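Local structure of pyruvate formate-lyase 2 (Archaeoglobus fulgidus, 2F3O) at residues I56-T67 against L211-E219; V158-F168 against Q255-A263. The protein probably acts as a glycyl radical lyase of the pyruvate formate-lyase and glycerol dehydratase group, though its true substrate is unknown. All blocks are in the same frame, centred on the assembly; numbering follows the deposited sequence.

How the contacts relate
From the N terminus, the chain leaves helix 39-53 and enters the loop 56-67. Contact 1 is completed 144 residues later on helix 190-221; contact 2 closes the shorter, 87-residue excursion, mostly helical, from 158-168 to helix 250-267. The two contacts cross: segments of one alternate with segments of the other. Contact 1 ties an N-terminal loop to a long helix; contact 2 ties the short helix 160-164 and its flanks to helix 250-267. The two also touch directly. In probable hydrogen bonds Val65 N meets Gln255 OE1 at 2.8 Å and Gly66 O meets Trp258 NE1 at 2.7 Å, which places loop 56-67 against helix 250-267 as well as helix 190-221.

Contact 1 of 2, residues I56-T67 against L211-E219; sequences IQILDSELIVGT and LRYSKLAEE
Ile56 lies against Tyr213, whose phenol ring is clasped from both faces. CG1 of Ile56, set between the backbone N and the carbonyl carbon (chi1 62°), carries CD1 over one face, 3.9 Å from the Tyr213 ring centroid and 7° off the normal, a CH-pi contact. The opposite face meets backbone, Val65 C and Gly66 N, while CG2 of Val65 touches CD2 of Tyr213 at 3.6 Å. At the ring edge, in its plane, lies Gln57 O. The hydroxyl reaches Thr67, at the far end of 56-67: Thr67 OG1 donates to Tyr213 OH at 3.2 Å, and Thr67 N adds a weak, bent bond (128°). One helical turn on, CD1 of Ile58 rests on CB of Ala217 at 3.8 Å, and CG1 of Ile58 packs on CD1 of Leu216, the side chains running in opposing directions. Ile56 CG2 covers one face of the Arg212 guanidinium toward its rim, and that group is hydrogen-bonded to the carbonyls of Leu51, in the last turn of helix 39-53, and Ile54, just after it. Farther out, a type II turn from Leu59 to Glu62 reverses the chain; Glu62 OE2 accepts from Leu59 N at 3.1 Å and pairs with Lys310. The arrangement is loop-on-helix packing: an irregular connection between helix 39-53 and strand 74-75 wraps round one tyrosine of helix 190-221 in the pyruvate formate-lyase-like fold.

Contact 2 of 2, residues V158-F168 against Q255-A263; sequences VNYPYLLRRGF and QFVWLVQSA
Two helices meeting at a steep angle, a short one capped by asparagine and a longer one, form this buried packing interface of the pyruvate formate-lyase-like fold. The axes of 160-164 and 255-263 pass 10.7 Å apart at 113°, and aromatic and branched aliphatic side chains fill the separation. Tyr160 OH donates to Gln261 OE1 at 2.7 Å, in the carbonyl plane and on a lone pair, with the ring and amide planes turned 48° apart. Gln261 starts with CG anti to its own N (chi1 -178°) and then bends at chi2, which swings the amide back to the phenol; its NE2 is bonded to Ile273 O and Gln333 OE1, so both ends of the group are held. Val257 CB sits over the centre of the Tyr160 ring, 3.8 Å from the centroid, while Val158 CG1 lies on the opposite face toward the rim. CG2 of Val260 comes to the ring edge at CE2 of Tyr160, 3.6 Å away, and meets CD1 of Leu163 tip to tip.

Leu164 CD2 lies over one face of the Phe256 ring, 3.6 Å from CG of Phe256, and Gly167 CA comes to the edge. CB of Leu163 touches CE1 of Phe256 at 3.8 Å; Phe168 crosses the ring obliquely, with CE1 of Phe168 4.1 Å from CZ of Phe256. Asn159 OD1 accepts from Tyr162 N at 3.0 Å, capping the short helix.

Beyond the short helix, Arg165 and Arg166 form salt bridges to Asp415 of the second subunit. Around this, Phe168 packs on Val206 of helix 190-221 and Leu516 of helix 512-516, Tyr281 of helix 278-281 touches Tyr160 and Leu164, and Val158 is backbone hydrogen-bonded to Ser274 of strand 273-274.

Contact 1 of 2, residues I56-T67 against L211-E219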
loop_
_atom_site.group_PDB
_atom_site.type_symbol
_atom_site.label_atom_id
_atom_site.label_comp_id
_atom_site.label_asym_id
_atom_site.label_seq_id
_atom_site.Cartn_x
_atom_site.Cartn_y
_atom_site.Cartn_z
ATOM N N ILE A 56 32.344 -35.969 2.028
ATOM C CA ILE A 56 31.192 -36.678 1.489
ATOM C C ILE A 56 31.520 -38.160 1.305
ATOM O O ILE A 56 32.685 -38.528 1.140
ATOM C CB ILE A 56 30.702 -36.053 0.144
ATOM C CG1 ILE A 56 31.762 -36.123 -0.954
ATOM C CG2 ILE A 56 30.290 -34.609 0.329
ATOM C CD1 ILE A 56 31.206 -35.826 -2.327
ATOM N N GLN A 57 30.506 -39.016 1.358
ATOM C CA GLN A 57 30.715 -40.440 1.092
ATOM C C GLN A 57 29.464 -41.131 0.577
ATOM O O GLN A 57 28.349 -40.845 1.013
ATOM C CB GLN A 57 31.258 -41.174 2.319
ATOM C CG GLN A 57 30.563 -40.802 3.585
ATOM C CD GLN A 57 31.129 -41.516 4.775
ATOM O OE1 GLN A 57 31.429 -40.889 5.791
ATOM N NE2 GLN A 57 31.290 -42.839 4.665
ATOM N N ILE A 58 29.667 -42.029 -0.378
ATOM C CA ILE A 58 28.614 -42.881 -0.889
ATOM C C ILE A 58 28.716 -44.153 -0.060
ATOM O O ILE A 58 29.816 -44.573 0.260
ATOM C CB ILE A 58 28.847 -43.120 -2.386
ATOM C CG1 ILE A 58 28.739 -41.780 -3.123
ATOM C CG2 ILE A 58 27.900 -44.172 -2.958
ATOM C CD1 ILE A 58 28.791 -41.885 -4.621
ATOM N N LEU A 59 27.595 -44.735 0.349
ATOM C CA LEU A 59 27.655 -45.858 1.293
ATOM C C LEU A 59 27.371 -47.212 0.646
ATOM O O LEU A 59 27.087 -47.290 -0.556
ATOM C CB LEU A 59 26.703 -45.647 2.471
ATOM C CG LEU A 59 26.818 -44.360 3.273
ATOM C CD1 LEU A 59 26.012 -44.499 4.537
ATOM C CD2 LEU A 59 28.266 -44.040 3.601
ATOM N N ASP A 60 27.455 -48.263 1.468
ATOM C CA ASP A 60 27.159 -49.643 1.058
ATOM C C ASP A 60 25.881 -49.789 0.231
ATOM O O ASP A 60 24.772 -49.662 0.754
ATOM C CB ASP A 60 27.057 -50.564 2.281
ATOM C CG ASP A 60 28.421 -51.039 2.782
ATOM O OD1 ASP A 60 29.431 -50.857 2.044
ATOM O OD2 ASP A 60 28.469 -51.600 3.916
ATOM N N SER A 61 26.071 -50.018 -1.066
ATOM C CA SER A 61 25.010 -50.433 -1.983
ATOM C C SER A 61 23.958 -49.357 -2.255
ATOM O O SER A 61 22.844 -49.675 -2.668
ATOM C CB SER A 61 24.346 -51.745 -1.517
ATOM O OG SER A 61 25.290 -52.662 -0.966
ATOM N N GLU A 62 24.331 -48.092 -2.051
ATOM C CA GLU A 62 23.409 -46.964 -2.210
ATOM C C GLU A 62 23.069 -46.607 -3.645
ATOM O O GLU A 62 23.903 -46.706 -4.535
ATOM C CB GLU A 62 23.919 -45.724 -1.479
ATOM C CG GLU A 62 23.306 -45.584 -0.094
ATOM C CD GLU A 62 23.786 -44.365 0.674
ATOM O OE1 GLU A 62 23.273 -44.160 1.797
ATOM O OE2 GLU A 62 24.664 -43.625 0.168
ATOM N N LEU A 63 21.826 -46.185 -3.836
ATOM C CA LEU A 63 21.317 -45.696 -5.101
ATOM C C LEU A 63 21.028 -44.214 -4.995
ATOM O O LEU A 63 20.976 -43.504 -6.004
ATOM C CB LEU A 63 20.024 -46.407 -5.450
ATOM C CG LEU A 63 20.149 -47.890 -5.769
ATOM C CD1 LEU A 63 18.866 -48.363 -6.426
ATOM C CD2 LEU A 63 21.340 -48.145 -6.671
ATOM N N ILE A 64 20.802 -43.760 -3.766
ATOM C CA ILE A 64 20.579 -42.350 -3.480
ATOM C C ILE A 64 21.669 -41.906 -2.503
ATOM O O ILE A 64 21.855 -42.513 -1.439
ATOM C CB ILE A 64 19.125 -42.061 -2.977
ATOM C CG1 ILE A 64 18.214 -41.688 -4.138
ATOM C CG2 ILE A 64 19.080 -40.854 -2.087
ATOM C CD1 ILE A 64 17.720 -42.824 -4.940
ATOM N N VAL A 65 22.430 -40.890 -2.901
ATOM C CA VAL A 65 23.607 -40.467 -2.137
ATOM C C VAL A 65 23.452 -39.065 -1.570
ATOM O O VAL A 65 22.624 -38.274 -2.029
ATOM C CB VAL A 65 24.917 -40.550 -2.981
ATOM C CG1 VAL A 65 25.085 -41.929 -3.534
ATOM C CG2 VAL A 65 24.900 -39.550 -4.117
ATOM N N GLY A 66 24.269 -38.753 -0.578
ATOM C CA GLY A 66 24.128 -37.490 0.126
ATOM C C GLY A 66 24.047 -37.668 1.627
ATOM O O GLY A 66 22.981 -37.539 2.221
ATOM N N THR A 67 25.177 -37.971 2.247
ATOM C CA THR A 67 25.213 -38.061 3.685
ATOM C C THR A 67 24.867 -36.701 4.274
ATOM O O THR A 67 25.197 -35.661 3.699
ATOM C CB THR A 67 26.582 -38.554 4.221
ATOM O OG1 THR A 67 27.642 -37.744 3.703
ATOM C CG2 THR A 67 26.820 -39.980 3.819
ATOM N N LEU A 211 27.554 -32.024 -8.152
ATOM C CA LEU A 211 28.760 -32.328 -8.927
ATOM C C LEU A 211 29.866 -33.043 -8.144
ATOM O O LEU A 211 30.584 -33.858 -8.715
ATOM C CB LEU A 211 29.334 -31.058 -9.552
ATOM C CG LEU A 211 28.947 -30.781 -11.005
ATOM C CD1 LEU A 211 29.252 -29.320 -11.420
ATOM C CD2 LEU A 211 29.661 -31.772 -11.915
ATOM N N ARG A 212 29.996 -32.743 -6.848
ATOM C CA ARG A 212 30.973 -33.416 -5.993
ATOM C C ARG A 212 30.610 -34.872 -5.804
ATOM O O ARG A 212 31.491 -35.725 -5.762
ATOM C CB ARG A 212 31.060 -32.773 -4.607
ATOM C CG ARG A 212 31.681 -31.397 -4.554
ATOM C CD ARG A 212 31.832 -30.958 -3.116
ATOM N NE ARG A 212 32.697 -31.875 -2.393
ATOM C CZ ARG A 212 32.824 -31.917 -1.074
ATOM N NH1 ARG A 212 32.124 -31.100 -0.310
ATOM N NH2 ARG A 212 33.645 -32.798 -0.518
ATOM N N TYR A 213 29.315 -35.163 -5.679
ATOM C CA TYR A 213 28.893 -36.556 -5.500
ATOM C C TYR A 213 28.975 -37.340 -6.800
ATOM O O TYR A 213 29.072 -38.561 -6.777
ATOM C CB TYR A 213 27.484 -36.673 -4.909
ATOM C CG TYR A 213 27.453 -36.697 -3.403
ATOM C CD1 TYR A 213 27.091 -35.563 -2.691
ATOM C CD2 TYR A 213 27.790 -37.843 -2.687
ATOM C CE1 TYR A 213 27.056 -35.565 -1.308
ATOM C CE2 TYR A 213 27.763 -37.854 -1.294
ATOM C CZ TYR A 213 27.397 -36.707 -0.617
ATOM O OH TYR A 213 27.350 -36.656 0.756
ATOM N N SER A 214 28.935 -36.619 -7.919
ATOM C CA SER A 214 29.066 -37.199 -9.241
ATOM C C SER A 214 30.496 -37.663 -9.452
ATOM O O SER A 214 30.737 -38.713 -10.052
ATOM C CB SER A 214 28.697 -36.160 -10.289
ATOM O OG SER A 214 29.001 -36.608 -11.592
ATOM N N LYS A 215 31.438 -36.883 -8.922
ATOM C CA LYS A 215 32.861 -37.150 -9.069
ATOM C C LYS A 215 33.314 -38.302 -8.181
ATOM O O LYS A 215 34.126 -39.119 -8.602
ATOM C CB LYS A 215 33.658 -35.873 -8.779
ATOM C CG LYS A 215 34.805 -35.563 -9.762
ATOM C CD LYS A 215 34.453 -35.846 -11.250
ATOM C CE LYS A 215 33.462 -34.837 -11.846
ATOM N NZ LYS A 215 33.692 -33.471 -11.297
ATOM N N LEU A 216 32.771 -38.370 -6.966
ATOM C CA LEU A 216 33.045 -39.475 -6.053
ATOM C C LEU A 216 32.491 -40.779 -6.622
ATOM O O LEU A 216 33.133 -41.822 -6.501
ATOM C CB LEU A 216 32.416 -39.226 -4.676
ATOM C CG LEU A 216 33.129 -39.628 -3.370
ATOM C CD1 LEU A 216 32.176 -40.339 -2.437
ATOM C CD2 LEU A 216 34.360 -40.493 -3.574
ATOM N N ALA A 217 31.309 -40.716 -7.239
ATOM C CA ALA A 217 30.683 -41.877 -7.870
ATOM C C ALA A 217 31.508 -42.425 -9.027
ATOM O O ALA A 217 31.575 -43.633 -9.244
ATOM C CB ALA A 217 29.313 -41.522 -8.356
ATOM N N GLU A 218 32.127 -41.516 -9.769
ATOM C CA GLU A 218 32.986 -41.865 -10.884
ATOM C C GLU A 218 34.290 -42.470 -10.358
ATOM O O GLU A 218 34.812 -43.438 -10.907
ATOM C CB GLU A 218 33.289 -40.599 -11.665
ATOM C CG GLU A 218 33.333 -40.756 -13.142
ATOM C CD GLU A 218 33.408 -39.409 -13.806
ATOM O OE1 GLU A 218 34.247 -38.569 -13.384
ATOM O OE2 GLU A 218 32.607 -39.179 -14.734
ATOM N N GLU A 219 34.794 -41.890 -9.275
ATOM C CA GLU A 219 36.017 -42.342 -8.633
ATOM C C GLU A 219 35.868 -43.749 -8.017
ATOM O O GLU A 219 36.813 -44.546 -8.024
ATOM C CB GLU A 219 36.431 -41.310 -7.576
ATOM C CG GLU A 219 37.803 -41.489 -6.969
ATOM C CD GLU A 219 37.935 -40.737 -5.659
ATOM O OE1 GLU A 219 37.969 -39.483 -5.689
ATOM O OE2 GLU A 219 37.989 -41.404 -4.599
#

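Contact 2 of 2, residues V158-F168 against Q255-A263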
loop_
_atom_site.group_PDB
_atom_site.type_symbol
_atom_site.label_atom_id
_atom_site.label_comp_id
_atom_site.label_asym_id
_atom_site.label_seq_id
_atom_site.Cartn_x
_atom_site.Cartn_y
_atom_site.Cartn_z
ATOM N N VAL A 158 9.195 -28.578 2.416
ATOM C CA VAL A 158 9.852 -27.987 1.262
ATOM C C VAL A 158 9.062 -28.153 -0.022
ATOM O O VAL A 158 8.552 -29.230 -0.312
ATOM C CB VAL A 158 11.179 -28.703 1.073
ATOM C CG1 VAL A 158 11.923 -28.174 -0.121
ATOM C CG2 VAL A 158 12.006 -28.589 2.326
ATOM N N ASN A 159 8.940 -27.083 -0.795
ATOM C CA ASN A 159 8.201 -27.168 -2.044
ATOM C C ASN A 159 9.014 -27.857 -3.151
ATOM O O ASN A 159 9.568 -27.196 -4.031
ATOM C CB ASN A 159 7.769 -25.778 -2.476
ATOM C CG ASN A 159 6.693 -25.791 -3.541
ATOM O OD1 ASN A 159 6.488 -26.788 -4.237
ATOM N ND2 ASN A 159 6.022 -24.645 -3.709
ATOM N N TYR A 160 9.059 -29.184 -3.109
ATOM C CA TYR A 160 9.710 -29.940 -4.162
ATOM C C TYR A 160 9.118 -29.810 -5.557
ATOM O O TYR A 160 9.885 -29.675 -6.505
ATOM C CB TYR A 160 9.970 -31.392 -3.761
ATOM C CG TYR A 160 11.088 -31.444 -2.755
ATOM C CD1 TYR A 160 10.864 -31.847 -1.457
ATOM C CD2 TYR A 160 12.359 -31.018 -3.097
ATOM C CE1 TYR A 160 11.886 -31.855 -0.529
ATOM C CE2 TYR A 160 13.386 -31.014 -2.181
ATOM C CZ TYR A 160 13.147 -31.428 -0.896
ATOM O OH TYR A 160 14.164 -31.433 0.020
ATOM N N PRO A 161 7.774 -29.813 -5.703
ATOM C CA PRO A 161 7.304 -29.577 -7.068
ATOM C C PRO A 161 7.675 -28.228 -7.718
ATOM O O PRO A 161 7.782 -28.175 -8.940
ATOM C CB PRO A 161 5.781 -29.747 -6.959
ATOM C CG PRO A 161 5.471 -29.656 -5.564
ATOM C CD PRO A 161 6.651 -30.098 -4.799
ATOM N N TYR A 162 7.880 -27.174 -6.918
ATOM C CA TYR A 162 8.377 -25.883 -7.422
ATOM C C TYR A 162 9.796 -26.066 -7.951
ATOM O O TYR A 162 10.154 -25.556 -9.023
ATOM C CB TYR A 162 8.382 -24.828 -6.297
ATOM C CG TYR A 162 8.752 -23.406 -6.716
ATOM C CD1 TYR A 162 7.941 -22.691 -7.576
ATOM C CD2 TYR A 162 9.918 -22.780 -6.238
ATOM C CE1 TYR A 162 8.244 -21.405 -7.949
ATOM C CE2 TYR A 162 10.239 -21.462 -6.619
ATOM C CZ TYR A 162 9.387 -20.791 -7.493
ATOM O OH TYR A 162 9.643 -19.500 -7.930
ATOM N N LEU A 163 10.581 -26.809 -7.176
ATOM C CA LEU A 163 11.978 -27.046 -7.461
ATOM C C LEU A 163 12.113 -27.930 -8.685
ATOM O O LEU A 163 12.885 -27.618 -9.592
ATOM C CB LEU A 163 12.674 -27.670 -6.245
ATOM C CG LEU A 163 12.827 -26.719 -5.049
ATOM C CD1 LEU A 163 13.483 -27.398 -3.874
ATOM C CD2 LEU A 163 13.598 -25.454 -5.435
ATOM N N LEU A 164 11.298 -28.984 -8.745
ATOM C CA LEU A 164 11.421 -30.016 -9.784
ATOM C C LEU A 164 11.023 -29.529 -11.156
ATOM O O LEU A 164 11.372 -30.161 -12.142
ATOM C CB LEU A 164 10.630 -31.286 -9.426
ATOM C CG LEU A 164 11.185 -32.036 -8.209
ATOM C CD1 LEU A 164 10.158 -32.951 -7.566
ATOM C CD2 LEU A 164 12.423 -32.789 -8.514
ATOM N N ARG A 165 10.296 -28.413 -11.200
ATOM C CA ARG A 165 9.843 -27.797 -12.446
ATOM C C ARG A 165 10.805 -26.715 -12.945
ATOM O O ARG A 165 10.596 -26.119 -14.000
ATOM C CB ARG A 165 8.431 -27.229 -12.286
ATOM C CG ARG A 165 7.373 -28.309 -12.276
ATOM C CD ARG A 165 5.941 -27.758 -12.196
ATOM N NE ARG A 165 5.609 -27.248 -10.851
ATOM C CZ ARG A 165 4.639 -27.712 -10.055
ATOM N NH1 ARG A 165 3.858 -28.719 -10.446
ATOM N NH2 ARG A 165 4.447 -27.149 -8.864
ATOM N N ARG A 166 11.867 -26.475 -12.184
ATOM C CA ARG A 166 12.826 -25.445 -12.525
ATOM C C ARG A 166 14.260 -25.962 -12.489
ATOM O O ARG A 166 14.998 -25.861 -13.473
ATOM C CB ARG A 166 12.694 -24.303 -11.548
ATOM C CG ARG A 166 11.658 -23.276 -11.925
ATOM C CD ARG A 166 11.045 -22.690 -10.652
ATOM N NE ARG A 166 9.654 -23.072 -10.651
ATOM C CZ ARG A 166 8.696 -22.237 -10.986
ATOM N NH1 ARG A 166 9.001 -20.979 -11.231
ATOM N NH2 ARG A 166 7.450 -22.638 -11.018
ATOM N N GLY A 167 14.670 -26.501 -11.348
ATOM C CA GLY A 167 16.046 -26.945 -11.188
ATOM C C GLY A 167 16.909 -25.744 -10.858
ATOM O O GLY A 167 16.533 -24.603 -11.135
ATOM N N PHE A 168 18.080 -25.988 -10.285
ATOM C CA PHE A 168 18.831 -24.893 -9.703
ATOM C C PHE A 168 19.631 -24.052 -10.689
ATOM O O PHE A 168 20.052 -22.946 -10.363
ATOM C CB PHE A 168 19.670 -25.372 -8.524
ATOM C CG PHE A 168 18.873 -25.558 -7.264
ATOM C CD1 PHE A 168 18.095 -26.675 -7.075
ATOM C CD2 PHE A 168 18.897 -24.599 -6.278
ATOM C CE1 PHE A 168 17.357 -26.839 -5.931
ATOM C CE2 PHE A 168 18.160 -24.758 -5.123
ATOM C CZ PHE A 168 17.387 -25.880 -4.948
ATOM N N GLN A 255 16.717 -38.558 -6.473
ATOM C CA GLN A 255 18.059 -38.075 -6.158
ATOM C C GLN A 255 18.102 -36.546 -6.062
ATOM O O GLN A 255 18.818 -35.995 -5.201
ATOM C CB GLN A 255 19.093 -38.607 -7.146
ATOM C CG GLN A 255 20.539 -38.171 -6.858
ATOM C CD GLN A 255 21.060 -38.604 -5.501
ATOM O OE1 GLN A 255 21.442 -39.739 -5.309
ATOM N NE2 GLN A 255 21.113 -37.683 -4.574
ATOM N N PHE A 256 17.317 -35.879 -6.916
ATOM C CA PHE A 256 17.091 -34.430 -6.800
ATOM C C PHE A 256 16.653 -34.049 -5.394
ATOM O O PHE A 256 17.404 -33.365 -4.691
ATOM C CB PHE A 256 16.034 -33.959 -7.795
ATOM C CG PHE A 256 15.908 -32.463 -7.918
ATOM C CD1 PHE A 256 15.471 -31.677 -6.857
ATOM C CD2 PHE A 256 16.164 -31.847 -9.135
ATOM C CE1 PHE A 256 15.336 -30.322 -6.991
ATOM C CE2 PHE A 256 16.024 -30.476 -9.274
ATOM C CZ PHE A 256 15.608 -29.713 -8.197
ATOM N N VAL A 257 15.453 -34.490 -4.993
ATOM C CA VAL A 257 14.928 -34.148 -3.673
ATOM C C VAL A 257 15.895 -34.466 -2.523
ATOM O O VAL A 257 16.120 -33.603 -1.674
ATOM C CB VAL A 257 13.442 -34.607 -3.403
ATOM C CG1 VAL A 257 12.887 -35.454 -4.494
ATOM C CG2 VAL A 257 13.285 -35.286 -2.035
ATOM N N TRP A 258 16.546 -35.626 -2.531
ATOM C CA TRP A 258 17.449 -35.904 -1.421
ATOM C C TRP A 258 18.720 -35.017 -1.352
ATOM O O TRP A 258 19.204 -34.682 -0.251
ATOM C CB TRP A 258 17.774 -37.397 -1.284
ATOM C CG TRP A 258 18.685 -37.583 -0.159
ATOM C CD1 TRP A 258 20.035 -37.782 -0.223
ATOM C CD2 TRP A 258 18.362 -37.460 1.234
ATOM N NE1 TRP A 258 20.565 -37.817 1.039
ATOM C CE2 TRP A 258 19.559 -37.626 1.953
ATOM C CE3 TRP A 258 17.177 -37.247 1.944
ATOM C CZ2 TRP A 258 19.601 -37.584 3.348
ATOM C CZ3 TRP A 258 17.220 -37.214 3.318
ATOM C CH2 TRP A 258 18.420 -37.376 4.005
ATOM N N LEU A 259 19.250 -34.609 -2.503
ATOM C CA LEU A 259 20.388 -33.707 -2.461
ATOM C C LEU A 259 20.015 -32.390 -1.795
ATOM O O LEU A 259 20.688 -31.990 -0.834
ATOM C CB LEU A 259 21.019 -33.479 -3.830
ATOM C CG LEU A 259 22.029 -34.574 -4.224
ATOM C CD1 LEU A 259 22.438 -34.484 -5.708
ATOM C CD2 LEU A 259 23.265 -34.663 -3.315
ATOM N N VAL A 260 18.931 -31.748 -2.247
ATOM C CA VAL A 260 18.520 -30.485 -1.620
ATOM C C VAL A 260 18.060 -30.690 -0.170
ATOM O O VAL A 260 18.348 -29.874 0.702
ATOM C CB VAL A 260 17.559 -29.618 -2.507
ATOM C CG1 VAL A 260 17.096 -30.376 -3.684
ATOM C CG2 VAL A 260 16.386 -29.040 -1.717
ATOM N N GLN A 261 17.439 -31.830 0.098
ATOM C CA GLN A 261 17.093 -32.181 1.454
ATOM C C GLN A 261 18.322 -32.232 2.382
ATOM O O GLN A 261 18.296 -31.644 3.468
ATOM C CB GLN A 261 16.318 -33.489 1.463
ATOM C CG GLN A 261 15.861 -33.914 2.808
ATOM C CD GLN A 261 14.607 -33.235 3.263
ATOM O OE1 GLN A 261 14.010 -32.420 2.552
ATOM N NE2 GLN A 261 14.185 -33.577 4.469
ATOM N N SER A 262 19.404 -32.875 1.944
ATOM C CA SER A 262 20.639 -32.916 2.750
ATOM C C SER A 262 21.323 -31.549 2.810
ATOM O O SER A 262 21.960 -31.206 3.807
ATOM C CB SER A 262 21.626 -33.979 2.221
ATOM O OG SER A 262 22.346 -33.532 1.073
ATOM N N ALA A 263 21.182 -30.786 1.729
ATOM C CA ALA A 263 21.751 -29.461 1.641
ATOM C C ALA A 263 21.081 -28.554 2.654
ATOM O O ALA A 263 21.762 -27.851 3.399
ATOM C CB ALA A 263 21.599 -28.901 0.228
#